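Side-chain contacts in trehalose-6-phosphate phosphatase (Neosartorya fumigata, PDB 5DXL), which belongs to the trehalose-phosphatase family of the HAD clan and combines a mixed-sheet core with a smaller cap built on a four-stranded antiparallel sheet: residues C91-P96 with E102-S107; K135-T140 with P185-K190; R156-M161 with A179-R184. All coordinates share one frame; numbering follows the deposited sequence. Where two conformers were deposited one is given.

The three contacts run from the edge of the core sheet into the cap. Contact 1, partly buried, is a hairpin at one edge of the mixed sheet, held by backbone hydrogen bonds with side chains paired on both faces. Contacts 2 and 3 are buried, smaller, and have no hydrogen bond between their segments. Contact 2 sits where cap meets core and touches contact 1, with Val137 CG2 lying 3.8 Å from Ala105 CB. Contact 3, whose centre is 14 Å from that of contact 2, packs a helix on strand 180-185. Contacts 2 and 3 share the cap sheet, for strands 139-142 and 180-185 are neighbours in it, whereas contacts 1 and 3 do not touch.

Contact 1 of 3, residues C91-P96 with E102-S107; sequences CFIRQP and ENLAES
Phe92 brings CE1 and CZ of its ring obliquely against the carboxamide of Asn103, with CE1 3.6 Å from ND2 and the ring and amide planes 42° apart. The ring reaches its neighbour because CG stands beside the backbone N, anti to the carbonyl carbon (chi1 -72°). These two residues form a non-hydrogen-bonded antiparallel pair. One step along, Ile93 and Glu102 make the hydrogen-bonded pair: Ile93 N reaches Glu102 O at 3.0 Å and Glu102 N reaches Ile93 O at 2.8 Å. On the face opposite Phe92 and Asn103, the Ile93 and Glu102 side chains run side by side in the same direction, and CG2 of Ile93 meets CB of Glu102 at 3.7 Å. The same methyl lies 3.9 Å from CD1 of Leu104, so it is touched by Glu102 in the partner strand and by Leu104 just past its end.

Pairing carries on past the regular strand: Leu104 N donates to Cys91 O at 2.7 Å. Just there the chain leaves the strand for a turn, which Asn103 supports from within. Its OD1 accepts from Glu106 N at 3.0 Å, the donor lying well above the amide plane, and more weakly from Ala105 N, an Asx motif. Ile93 also packs on Trp63 of strand 60-65. The whole is a beta hairpin at the edge of the mixed core sheet, with a classic beta bulge where Cys91 and Phe92 both face a single residue of strand 84-87.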
ATOM      1  N   CYS A  91       5.077  -2.036   7.938  1.00 10.93           N
ATOM      2  CA  CYS A  91       5.796  -2.413   9.148  0.59 12.16           C
ATOM      3  C   CYS A  91       4.946  -2.338  10.411  1.00 11.76           C
ATOM      4  O   CYS A  91       5.259  -2.992  11.399  1.00 14.01           O
ATOM      5  CB  CYS A  91       7.033  -1.544   9.304  0.59 13.31           C
ATOM      6  SG  CYS A  91       8.290  -1.975   8.094  0.59 16.95           S
ATOM      7  N   PHE A  92       3.877  -1.551  10.374  1.00 12.32           N
ATOM      8  CA  PHE A  92       2.972  -1.421  11.518  1.00 11.63           C
ATOM      9  C   PHE A  92       1.542  -1.630  11.055  1.00 15.77           C
ATOM     10  O   PHE A  92       1.134  -1.067  10.040  1.00 17.82           O
ATOM     11  CB  PHE A  92       3.097  -0.052  12.180  1.00 11.42           C
ATOM     12  CG  PHE A  92       4.376   0.139  12.943  1.00 14.70           C
ATOM     13  CD1 PHE A  92       4.490  -0.294  14.247  1.00 18.70           C
ATOM     14  CD2 PHE A  92       5.465   0.749  12.343  1.00 16.45           C
ATOM     15  CE1 PHE A  92       5.682  -0.119  14.951  1.00 17.00           C
ATOM     16  CE2 PHE A  92       6.657   0.930  13.040  1.00 19.79           C
ATOM     17  CZ  PHE A  92       6.763   0.493  14.343  1.00 17.54           C
ATOM     18  N   ILE A  93       0.790  -2.443  11.781  1.00 10.67           N
ATOM     19  CA  ILE A  93      -0.595  -2.690  11.399  1.00 10.13           C
ATOM     20  C   ILE A  93      -1.517  -2.589  12.606  1.00 11.02           C
ATOM     21  O   ILE A  93      -1.186  -3.057  13.700  1.00 13.78           O
ATOM     22  CB  ILE A  93      -0.770  -4.065  10.732  1.00 12.47           C
ATOM     23  CG1 ILE A  93      -2.161  -4.198  10.120  1.00 17.14           C
ATOM     24  CG2 ILE A  93      -0.547  -5.203  11.713  1.00 23.13           C
ATOM     25  CD1 ILE A  93      -2.313  -5.427   9.256  1.00 25.53           C
ATOM     26  N   ARG A  94      -2.664  -1.949  12.401  1.00 10.39           N
ATOM     27  CA  ARG A  94      -3.720  -1.923  13.412  1.00 12.59           C
ATOM     28  C   ARG A  94      -4.986  -2.468  12.782  1.00 13.30           C
ATOM     29  O   ARG A  94      -5.463  -1.916  11.788  1.00 11.84           O
ATOM     30  CB  ARG A  94      -3.956  -0.510  13.953  1.00 12.06           C
ATOM     31  CG  ARG A  94      -5.005  -0.481  15.107  1.00 15.07           C
ATOM     32  CD  ARG A  94      -5.603   0.930  15.400  1.00 12.40           C
ATOM     33  NE  ARG A  94      -6.636   1.330  14.435  1.00 18.87           N
ATOM     34  CZ  ARG A  94      -7.335   2.464  14.532  1.00 17.32           C
ATOM     35  NH1 ARG A  94      -7.093   3.292  15.551  1.00 13.69           N
ATOM     36  NH2 ARG A  94      -8.259   2.782  13.607  1.00 12.47           N
ATOM     37  N   GLN A  95      -5.517  -3.563  13.329  1.00 12.61           N
ATOM     38  CA  GLN A  95      -6.759  -4.136  12.814  1.00 13.03           C
ATOM     39  C   GLN A  95      -7.934  -3.220  13.139  1.00 12.70           C
ATOM     40  O   GLN A  95      -7.912  -2.513  14.144  1.00 12.39           O
ATOM     41  CB  GLN A  95      -7.023  -5.522  13.421  1.00 14.27           C
ATOM     42  CG  GLN A  95      -6.007  -6.606  13.071  1.00 14.38           C
ATOM     43  CD  GLN A  95      -6.036  -6.979  11.598  1.00 17.01           C
ATOM     44  OE1 GLN A  95      -7.091  -6.990  10.960  1.00 20.61           O
ATOM     45  NE2 GLN A  95      -4.873  -7.294  11.052  1.00 23.77           N
ATOM     46  N   PRO A  96      -8.982  -3.250  12.302  1.00 11.37           N
ATOM     47  CA  PRO A  96     -10.231  -2.574  12.660  1.00 10.85           C
ATOM     48  C   PRO A  96     -10.697  -2.927  14.077  1.00 14.89           C
ATOM     49  O   PRO A  96     -10.684  -4.110  14.451  1.00 14.41           O
ATOM     50  CB  PRO A  96     -11.220  -3.099  11.612  1.00 12.27           C
ATOM     51  CG  PRO A  96     -10.344  -3.336  10.400  1.00 12.85           C
ATOM     52  CD  PRO A  96      -9.049  -3.884  10.975  1.00 12.15           C
ATOM     53  N   GLU A 102       0.492  -3.801  15.770  1.00 14.05           N
ATOM     54  CA  GLU A 102       1.516  -4.828  15.670  1.00 16.19           C
ATOM     55  C   GLU A 102       2.720  -4.296  14.912  1.00 17.17           C
ATOM     56  O   GLU A 102       2.577  -3.682  13.848  1.00 13.95           O
ATOM     57  CB  GLU A 102       0.999  -6.091  14.988  1.00 18.78           C
ATOM     58  CG  GLU A 102       2.144  -7.077  14.721  1.00 27.04           C
ATOM     59  CD  GLU A 102       1.697  -8.496  14.433  1.00 37.30           C
ATOM     60  OE1 GLU A 102       0.500  -8.713  14.149  1.00 43.42           O
ATOM     61  OE2 GLU A 102       2.566  -9.397  14.488  1.00 34.74           O
ATOM     62  N   ASN A 103       3.908  -4.538  15.460  1.00 15.18           N
ATOM     63  CA  ASN A 103       5.155  -4.189  14.801  1.00 13.67           C
ATOM     64  C   ASN A 103       5.615  -5.388  13.991  1.00 17.64           C
ATOM     65  O   ASN A 103       6.214  -6.320  14.528  1.00 14.84           O
ATOM     66  CB  ASN A 103       6.215  -3.786  15.836  1.00 17.25           C
ATOM     67  CG  ASN A 103       7.499  -3.274  15.207  1.00 16.25           C
ATOM     68  OD1 ASN A 103       7.833  -3.602  14.068  1.00 14.89           O
ATOM     69  ND2 ASN A 103       8.230  -2.457  15.960  1.00 17.25           N
ATOM     70  N   LEU A 104       5.334  -5.368  12.695  1.00 15.63           N
ATOM     71  CA  LEU A 104       5.573  -6.539  11.866  1.00 16.36           C
ATOM     72  C   LEU A 104       7.062  -6.764  11.625  1.00 15.94           C
ATOM     73  O   LEU A 104       7.483  -7.894  11.360  1.00 18.16           O
ATOM     74  CB  LEU A 104       4.817  -6.410  10.534  1.00 18.81           C
ATOM     75  CG  LEU A 104       3.299  -6.438  10.745  1.00 21.92           C
ATOM     76  CD1 LEU A 104       2.531  -6.133   9.467  1.00 23.86           C
ATOM     77  CD2 LEU A 104       2.895  -7.797  11.288  1.00 28.00           C
ATOM     78  N   ALA A 105       7.866  -5.709  11.724  1.00 13.42           N
ATOM     79  CA  ALA A 105       9.299  -5.870  11.597  1.00 17.49           C
ATOM     80  C   ALA A 105       9.805  -6.645  12.794  1.00 15.74           C
ATOM     81  O   ALA A 105      10.513  -7.633  12.634  1.00 14.16           O
ATOM     82  CB  ALA A 105      10.006  -4.519  11.493  1.00 20.09           C
ATOM     83  N   GLU A 106       9.405  -6.210  13.988  1.00 13.06           N
ATOM     84  CA  GLU A 106       9.878  -6.863  15.199  1.00 13.48           C
ATOM     85  C   GLU A 106       9.324  -8.282  15.344  1.00 15.16           C
ATOM     86  O   GLU A 106       9.933  -9.107  16.013  1.00 13.67           O
ATOM     87  CB  GLU A 106       9.542  -6.020  16.434  1.00 12.37           C
ATOM     88  CG  GLU A 106      10.546  -4.895  16.652  1.00 13.94           C
ATOM     89  CD  GLU A 106      11.917  -5.423  17.060  1.00 14.12           C
ATOM     90  OE1 GLU A 106      11.982  -6.139  18.081  1.00 13.15           O
ATOM     91  OE2 GLU A 106      12.921  -5.130  16.368  1.00 14.68           O
ATOM     92  N   SER A 107       8.192  -8.563  14.710  0.50 13.76           N
ATOM     93  CA  SER A 107       7.620  -9.906  14.746  0.50 13.82           C
ATOM     94  C   SER A 107       8.321 -10.865  13.788  0.50 15.28           C
ATOM     95  O   SER A 107       8.031 -12.055  13.773  0.50 16.94           O
ATOM     96  CB  SER A 107       6.131  -9.857  14.427  0.50 17.51           C
ATOM     97  OG  SER A 107       5.466  -9.031  15.359  0.50 14.95           O
TER
HETATM   98  O   HOH W   1      -2.611  -7.454  13.190  1.00 34.96           O

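Contact 2 of 3, residues K135-T140 with P185-K190; sequences KRVALT and PTFVNK
Apolar packing between Val137 and Pro185 carries this contact. CG1 of Val137 presses on the proline ring, 3.4 Å from CG and 3.5 Å from CD; the first of these is tighter than ordinary van der Waals contact, and the two side chains cross at about a right angle. Val137 O lies 3.4 Å from Pro185 CD, a van der Waals touch. The valine torsion divides the work of its methyls: CG1 stands anti to the backbone N (chi1 -151°) and meets the proline, while CG2, beside the N, meets Ala105 of the core hairpin. CG1 also comes within 4.2 Å of Phe187 CZ, an oblique and looser touch. Within 185-190, Pro185 CB lies 3.4 Å above one face of the Phe187 ring, offset toward its rim, and so the proline is packed against both the valine and the aromatic ring.

Polar contacts shape the two segments separately, since no hydrogen bond runs between them. The turn bearing Val137 is closed by Lys135 N donating to Ala138 O at 3.0 Å. In the other segment, Val188 N reaches Pro185 O at 3.3 Å in a short 3-10 turn, after which Asn189 takes the N-cap position and its OD1 accepts from Gly191 N. Next to it, Lys190 NZ forms salt bridges with Asp26 and Asp221.

Val137 thus sits in the turn between cap strands 131-134 and 139-142, and Pro185 ends strand 180-185 beside Trp112 of helix 112-125, where the chain leaves the cap sheet for core helix 190-199.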
ATOM      1  N   LYS A 135      18.066   1.818   7.708  1.00 17.72           N
ATOM      2  CA  LYS A 135      16.782   2.165   8.322  1.00 22.24           C
ATOM      3  C   LYS A 135      16.299   1.003   9.184  1.00 26.37           C
ATOM      4  O   LYS A 135      16.982  -0.027   9.274  1.00 26.37           O
ATOM      5  CB  LYS A 135      15.749   2.519   7.257  1.00 24.03           C
ATOM      6  CG  LYS A 135      16.029   3.826   6.543  1.00 30.20           C
ATOM      7  CD  LYS A 135      14.734   4.484   6.105  1.00 41.06           C
ATOM      8  CE  LYS A 135      14.977   5.879   5.558  1.00 44.35           C
ATOM      9  NZ  LYS A 135      13.696   6.581   5.259  1.00 50.45           N
ATOM     10  N   ARG A 136      15.129   1.169   9.807  1.00 30.10           N
ATOM     11  CA  ARG A 136      14.570   0.157  10.704  1.00 24.58           C
ATOM     12  C   ARG A 136      14.498  -1.193  10.012  1.00 25.92           C
ATOM     13  O   ARG A 136      14.944  -2.216  10.542  1.00 25.15           O
ATOM     14  CB  ARG A 136      13.172   0.564  11.184  1.00 31.43           C
ATOM     15  CG  ARG A 136      12.597  -0.348  12.271  1.00 35.32           C
ATOM     16  CD  ARG A 136      11.059  -0.367  12.279  1.00 32.30           C
ATOM     17  NE  ARG A 136      10.482   0.969  12.241  1.00 32.14           N
ATOM     18  CZ  ARG A 136      10.281   1.724  13.314  1.00 37.16           C
ATOM     19  NH1 ARG A 136      10.613   1.265  14.514  1.00 34.13           N
ATOM     20  NH2 ARG A 136       9.747   2.933  13.190  1.00 34.61           N
ATOM     21  N   VAL A 137      13.950  -1.192   8.806  1.00 18.38           N
ATOM     22  CA  VAL A 137      13.640  -2.446   8.166  1.00 18.51           C
ATOM     23  C   VAL A 137      14.361  -2.610   6.826  1.00 20.58           C
ATOM     24  O   VAL A 137      14.524  -3.727   6.331  1.00 28.16           O
ATOM     25  CB  VAL A 137      12.137  -2.578   7.979  1.00 27.59           C
ATOM     26  CG1 VAL A 137      11.754  -4.020   7.993  1.00 27.54           C
ATOM     27  CG2 VAL A 137      11.433  -1.891   9.137  1.00 28.13           C
ATOM     28  N   ALA A 138      14.809  -1.513   6.235  1.00 14.83           N
ATOM     29  CA  ALA A 138      15.490  -1.633   4.954  1.00 14.46           C
ATOM     30  C   ALA A 138      16.938  -1.199   5.054  1.00 15.02           C
ATOM     31  O   ALA A 138      17.252  -0.219   5.714  1.00 15.26           O
ATOM     32  CB  ALA A 138      14.777  -0.825   3.898  1.00 15.81           C
ATOM     33  N   LEU A 139      17.819  -1.926   4.368  1.00 10.59           N
ATOM     34  CA  LEU A 139      19.234  -1.571   4.325  1.00 10.73           C
ATOM     35  C   LEU A 139      19.594  -1.227   2.893  1.00  9.92           C
ATOM     36  O   LEU A 139      19.272  -1.979   1.982  1.00 12.18           O
ATOM     37  CB  LEU A 139      20.108  -2.723   4.832  1.00 10.72           C
ATOM     38  CG  LEU A 139      19.910  -3.168   6.285  1.00 14.57           C
ATOM     39  CD1 LEU A 139      20.848  -4.314   6.627  1.00 14.21           C
ATOM     40  CD2 LEU A 139      20.125  -2.013   7.209  1.00 21.52           C
ATOM     41  N   THR A 140      20.245  -0.088   2.700  1.00  7.94           N
ATOM     42  CA  THR A 140      20.511   0.388   1.345  1.00 10.02           C
ATOM     43  C   THR A 140      21.981   0.727   1.141  1.00 10.48           C
ATOM     44  O   THR A 140      22.583   1.460   1.929  1.00 12.04           O
ATOM     45  CB  THR A 140      19.652   1.624   1.015  1.00 12.87           C
ATOM     46  OG1 THR A 140      18.275   1.316   1.252  1.00 15.21           O
ATOM     47  CG2 THR A 140      19.822   1.999  -0.456  1.00 12.03           C
ATOM     48  N   PRO A 185      12.297  -6.665   3.814  1.00 12.33           N
ATOM     49  CA  PRO A 185      11.420  -7.835   3.901  1.00 15.26           C
ATOM     50  C   PRO A 185      10.392  -7.869   2.777  1.00 16.04           C
ATOM     51  O   PRO A 185       9.973  -6.815   2.291  1.00 14.92           O
ATOM     52  CB  PRO A 185      10.724  -7.652   5.253  1.00 15.76           C
ATOM     53  CG  PRO A 185      11.641  -6.798   6.022  1.00 13.71           C
ATOM     54  CD  PRO A 185      12.211  -5.830   5.017  1.00 14.44           C
ATOM     55  N   THR A 186       9.977  -9.069   2.388  1.00 17.06           N
ATOM     56  CA  THR A 186       8.954  -9.207   1.360  1.00 17.55           C
ATOM     57  C   THR A 186       7.625  -8.579   1.794  1.00 20.24           C
ATOM     58  O   THR A 186       6.827  -8.164   0.947  1.00 19.36           O
ATOM     59  CB  THR A 186       8.737 -10.689   0.986  1.00 23.31           C
ATOM     60  OG1 THR A 186       8.361 -11.425   2.156  1.00 30.00           O
ATOM     61  CG2 THR A 186      10.020 -11.274   0.415  1.00 25.65           C
ATOM     62  N   PHE A 187       7.383  -8.460   3.100  1.00 18.60           N
ATOM     63  CA  PHE A 187       6.083  -7.943   3.541  1.00 19.92           C
ATOM     64  C   PHE A 187       5.898  -6.432   3.331  1.00 19.91           C
ATOM     65  O   PHE A 187       4.811  -5.897   3.560  1.00 22.25           O
ATOM     66  CB  PHE A 187       5.809  -8.315   5.018  1.00 22.02           C
ATOM     67  CG  PHE A 187       6.785  -7.742   6.027  1.00 19.85           C
ATOM     68  CD1 PHE A 187       6.852  -6.375   6.280  1.00 15.23           C
ATOM     69  CD2 PHE A 187       7.584  -8.592   6.783  1.00 22.13           C
ATOM     70  CE1 PHE A 187       7.723  -5.864   7.229  1.00 22.54           C
ATOM     71  CE2 PHE A 187       8.451  -8.083   7.737  1.00 20.01           C
ATOM     72  CZ  PHE A 187       8.522  -6.718   7.953  1.00 16.98           C
ATOM     73  N   VAL A 188       6.944  -5.752   2.873  1.00 16.63           N
ATOM     74  CA  VAL A 188       6.881  -4.324   2.587  1.00 15.98           C
ATOM     75  C   VAL A 188       6.087  -4.050   1.302  1.00 18.13           C
ATOM     76  O   VAL A 188       5.480  -2.991   1.142  1.00 19.61           O
ATOM     77  CB  VAL A 188       8.313  -3.733   2.467  1.00 21.04           C
ATOM     78  CG1 VAL A 188       8.294  -2.330   1.877  1.00 24.69           C
ATOM     79  CG2 VAL A 188       8.991  -3.747   3.827  1.00 20.60           C
ATOM     80  N   ASN A 189       6.093  -5.018   0.394  0.50 15.74           N
ATOM     81  CA  ASN A 189       5.396  -4.898  -0.882  0.50 15.86           C
ATOM     82  C   ASN A 189       3.879  -4.788  -0.679  0.50 14.37           C
ATOM     83  O   ASN A 189       3.281  -5.615   0.008  0.50 14.11           O
ATOM     84  CB  ASN A 189       5.745  -6.100  -1.770  0.50 16.03           C
ATOM     85  CG  ASN A 189       5.199  -5.975  -3.177  0.50 13.85           C
ATOM     86  OD1 ASN A 189       4.012  -6.164  -3.410  0.50 14.57           O
ATOM     87  ND2 ASN A 189       6.078  -5.671  -4.127  0.50 19.32           N
ATOM     88  N   LYS A 190       3.260  -3.765  -1.271  1.00 14.60           N
ATOM     89  CA  LYS A 190       1.840  -3.510  -1.064  1.00 16.16           C
ATOM     90  C   LYS A 190       0.940  -4.616  -1.602  1.00 14.26           C
ATOM     91  O   LYS A 190      -0.180  -4.804  -1.132  1.00 15.68           O
ATOM     92  CB  LYS A 190       1.439  -2.171  -1.690  1.00 21.29           C
ATOM     93  CG  LYS A 190       1.474  -1.042  -0.691  1.00 21.20           C
ATOM     94  CD  LYS A 190       0.847   0.235  -1.233  1.00 19.03           C
ATOM     95  CE  LYS A 190       1.075   1.362  -0.253  1.00 22.23           C
ATOM     96  NZ  LYS A 190       0.479   2.639  -0.691  1.00 15.97           N
TER

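Contact 3 of 3, residues R156-M161 with A179-R184; sequences RECRKM and ANLEVR
Apolar contact is the whole of the meeting between Leu181 and the helix bearing Cys158 and Arg159. The CD1 methyl of Leu181 points into the angle between these two consecutive residues, 3.9 Å from Cys158 CB and 4.0 Å from Arg159 CB. It also comes up to the helix backbone, at 3.7 Å from Arg159 N, while the second methyl, CD2, only grazes Arg159 CB at 4.2 Å. Across the two segments Arg159 and Leu181 have the nearest CA atoms, 7.2 Å apart. Cys158 adds its sulfur: SG, anti to the backbone N (chi1 -179°), lies 4.0 Å from Leu181 CD1, and the residue also packs on Val119, Phe120 and Phe123 of helix 112-125.

No polar interaction crosses between the two segments; each is bonded to other partners. Beyond the CB that Arg159 gives the leucine, its chain runs extended from CG to NE, leading away from 179-184 past Val174 and Ala176 of strand 172-177. Its NE forms a salt bridge with Glu163, one helical turn further on. The helix is held by backbone bonds such as Lys160 N to Arg156 O at 3.1 Å, and Leu181 by backbone pairing with Trp141 in the neighbouring strand.

The absence of any hydrogen bond between the segments is consistent with helix 148-164 resting here on the cap sheet through hydrocarbon packing: Arg159 offers Leu181 its CB, while its charge is probably balanced by Glu163 within its own helix.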
ATOM      1  N   ARG A 156      26.191  -5.098  -9.327  1.00 14.63           N
ATOM      2  CA  ARG A 156      25.745  -6.347  -9.944  1.00 14.73           C
ATOM      3  C   ARG A 156      26.328  -7.546  -9.202  1.00 14.76           C
ATOM      4  O   ARG A 156      25.631  -8.526  -8.960  1.00 15.11           O
ATOM      5  CB  ARG A 156      26.141  -6.418 -11.426  1.00 16.73           C
ATOM      6  CG  ARG A 156      25.369  -5.469 -12.315  1.00 17.40           C
ATOM      7  CD  ARG A 156      25.610  -5.759 -13.788  1.00 19.39           C
ATOM      8  NE  ARG A 156      27.006  -5.573 -14.180  1.00 17.57           N
ATOM      9  CZ  ARG A 156      27.528  -4.409 -14.559  1.00 16.66           C
ATOM     10  NH1 ARG A 156      26.778  -3.310 -14.582  1.00 17.31           N
ATOM     11  NH2 ARG A 156      28.804  -4.333 -14.915  1.00 17.83           N
ATOM     12  N   GLU A 157      27.603  -7.461  -8.833  1.00 13.45           N
ATOM     13  CA  GLU A 157      28.253  -8.575  -8.152  1.00 14.31           C
ATOM     14  C   GLU A 157      27.692  -8.763  -6.747  1.00 16.02           C
ATOM     15  O   GLU A 157      27.428  -9.887  -6.313  1.00 15.79           O
ATOM     16  CB  GLU A 157      29.768  -8.359  -8.106  1.00 16.45           C
ATOM     17  CG  GLU A 157      30.381  -8.204  -9.501  1.00 19.66           C
ATOM     18  CD  GLU A 157      30.204  -9.460 -10.356  1.00 23.42           C
ATOM     19  OE1 GLU A 157      30.872 -10.465 -10.046  1.00 25.50           O
ATOM     20  OE2 GLU A 157      29.400  -9.446 -11.326  1.00 26.01           O
ATOM     21  N   CYS A 158      27.469  -7.650  -6.059  1.00 15.14           N
ATOM     22  CA  CYS A 158      26.923  -7.696  -4.709  1.00 15.30           C
ATOM     23  C   CYS A 158      25.488  -8.224  -4.716  1.00 17.53           C
ATOM     24  O   CYS A 158      25.107  -9.026  -3.861  1.00 15.72           O
ATOM     25  CB  CYS A 158      26.988  -6.307  -4.077  1.00 12.12           C
ATOM     26  SG  CYS A 158      26.368  -6.259  -2.366  1.00 16.16           S
ATOM     27  N   ARG A 159      24.702  -7.782  -5.693  1.00 14.15           N
ATOM     28  CA  ARG A 159      23.331  -8.242  -5.829  1.00 15.97           C
ATOM     29  C   ARG A 159      23.272  -9.747  -6.052  1.00 17.48           C
ATOM     30  O   ARG A 159      22.489 -10.439  -5.410  1.00 18.00           O
ATOM     31  CB  ARG A 159      22.624  -7.515  -6.975  1.00 16.76           C
ATOM     32  CG  ARG A 159      21.190  -7.980  -7.164  1.00 17.44           C
ATOM     33  CD  ARG A 159      20.459  -7.233  -8.263  1.00 21.59           C
ATOM     34  NE  ARG A 159      19.049  -7.627  -8.279  1.00 28.39           N
ATOM     35  CZ  ARG A 159      18.108  -7.029  -9.002  1.00 31.96           C
ATOM     36  NH1 ARG A 159      18.419  -6.003  -9.781  1.00 30.09           N
ATOM     37  NH2 ARG A 159      16.853  -7.456  -8.943  1.00 34.08           N
ATOM     38  N   LYS A 160      24.104 -10.255  -6.957  1.00 18.40           N
ATOM     39  CA  LYS A 160      24.113 -11.688  -7.224  1.00 20.06           C
ATOM     40  C   LYS A 160      24.429 -12.459  -5.948  1.00 19.23           C
ATOM     41  O   LYS A 160      23.779 -13.459  -5.635  1.00 22.74           O
ATOM     42  CB  LYS A 160      25.121 -12.033  -8.328  1.00 22.45           C
ATOM     43  CG  LYS A 160      25.274 -13.526  -8.547  1.00 30.79           C
ATOM     44  CD  LYS A 160      26.259 -13.846  -9.665  1.00 39.00           C
ATOM     45  CE  LYS A 160      26.561 -15.337  -9.708  1.00 50.45           C
ATOM     46  NZ  LYS A 160      27.194 -15.751 -10.991  1.00 62.09           N
HETATM   47  N   MSE A 161      25.405 -11.968  -5.193  1.00 19.20           N
HETATM   48  CA  MSE A 161      25.793 -12.601  -3.942  1.00 17.22           C
HETATM   49  C   MSE A 161      24.630 -12.660  -2.952  1.00 21.60           C
HETATM   50  O   MSE A 161      24.348 -13.713  -2.380  1.00 21.98           O
HETATM   51  CB  MSE A 161      26.969 -11.863  -3.320  1.00 22.00           C
HETATM   52  CG  MSE A 161      27.396 -12.413  -1.988  1.00 27.15           C
HETATM   53 SE   MSE A 161      29.219 -11.865  -1.591  1.00 46.70          SE
HETATM   54  CE  MSE A 161      30.060 -12.641  -3.145  1.00 40.19           C
ATOM     55  N   ALA A 179      21.222   4.214  -8.428  1.00 17.76           N
ATOM     56  CA  ALA A 179      22.591   3.993  -7.982  1.00 14.00           C
ATOM     57  C   ALA A 179      22.531   3.454  -6.548  1.00 11.28           C
ATOM     58  O   ALA A 179      23.239   3.935  -5.655  1.00 11.88           O
ATOM     59  CB  ALA A 179      23.405   5.290  -8.037  1.00 14.72           C
ATOM     60  N   ASN A 180      21.674   2.465  -6.325  1.00 12.06           N
ATOM     61  CA  ASN A 180      21.653   1.821  -5.015  1.00 11.16           C
ATOM     62  C   ASN A 180      21.192   0.372  -5.086  1.00 13.99           C
ATOM     63  O   ASN A 180      20.595  -0.065  -6.071  1.00 14.39           O
ATOM     64  CB  ASN A 180      20.784   2.631  -4.006  1.00 11.97           C
ATOM     65  CG  ASN A 180      19.267   2.456  -4.201  1.00 17.59           C
ATOM     66  OD1 ASN A 180      18.750   1.346  -4.332  1.00 17.00           O
ATOM     67  ND2 ASN A 180      18.544   3.573  -4.151  1.00 22.74           N
ATOM     68  N   LEU A 181      21.506  -0.364  -4.026  1.00 11.52           N
ATOM     69  CA  LEU A 181      20.969  -1.697  -3.797  1.00 12.31           C
ATOM     70  C   LEU A 181      20.255  -1.679  -2.461  1.00 13.23           C
ATOM     71  O   LEU A 181      20.795  -1.169  -1.490  1.00 16.50           O
ATOM     72  CB  LEU A 181      22.071  -2.750  -3.761  1.00 14.37           C
ATOM     73  CG  LEU A 181      22.777  -3.195  -5.028  1.00 20.83           C
ATOM     74  CD1 LEU A 181      23.655  -4.404  -4.666  1.00 19.19           C
ATOM     75  CD2 LEU A 181      21.757  -3.553  -6.095  1.00 22.09           C
ATOM     76  N   GLU A 182      19.066  -2.260  -2.401  1.00 12.09           N
ATOM     77  CA  GLU A 182      18.318  -2.286  -1.145  1.00 13.00           C
ATOM     78  C   GLU A 182      17.864  -3.700  -0.812  1.00 13.73           C
ATOM     79  O   GLU A 182      17.455  -4.449  -1.695  1.00 16.39           O
ATOM     80  CB  GLU A 182      17.117  -1.352  -1.240  1.00 13.34           C
ATOM     81  CG  GLU A 182      16.221  -1.325  -0.006  1.00 15.84           C
ATOM     82  CD  GLU A 182      15.078  -0.340  -0.178  1.00 28.33           C
ATOM     83  OE1 GLU A 182      15.166   0.527  -1.076  1.00 35.86           O
ATOM     84  OE2 GLU A 182      14.091  -0.433   0.567  1.00 23.73           O
ATOM     85  N   VAL A 183      17.958  -4.065   0.465  1.00 12.08           N
ATOM     86  CA  VAL A 183      17.381  -5.311   0.944  1.00 11.97           C
ATOM     87  C   VAL A 183      16.314  -4.971   1.969  1.00 10.14           C
ATOM     88  O   VAL A 183      16.547  -4.175   2.866  1.00 12.44           O
ATOM     89  CB  VAL A 183      18.432  -6.235   1.578  1.00 11.70           C
ATOM     90  CG1 VAL A 183      17.803  -7.559   1.960  1.00 13.71           C
ATOM     91  CG2 VAL A 183      19.593  -6.465   0.590  1.00 14.06           C
ATOM     92  N   ARG A 184      15.151  -5.581   1.812  1.00 12.84           N
ATOM     93  CA  ARG A 184      14.038  -5.341   2.725  1.00 13.19           C
ATOM     94  C   ARG A 184      13.133  -6.566   2.776  1.00 12.56           C
ATOM     95  O   ARG A 184      13.174  -7.420   1.892  1.00 14.55           O
ATOM     96  CB  ARG A 184      13.251  -4.119   2.262  1.00 16.28           C
ATOM     97  CG  ARG A 184      12.512  -4.395   0.985  1.00 21.68           C
ATOM     98  CD  ARG A 184      11.869  -3.162   0.416  1.00 29.25           C
ATOM     99  NE  ARG A 184      10.931  -3.543  -0.628  1.00 34.45           N
ATOM    100  CZ  ARG A 184      10.198  -2.682  -1.318  1.00 37.50           C
ATOM    101  NH1 ARG A 184      10.305  -1.381  -1.076  1.00 35.51           N
ATOM    102  NH2 ARG A 184       9.356  -3.125  -2.243  1.00 33.62           N
TER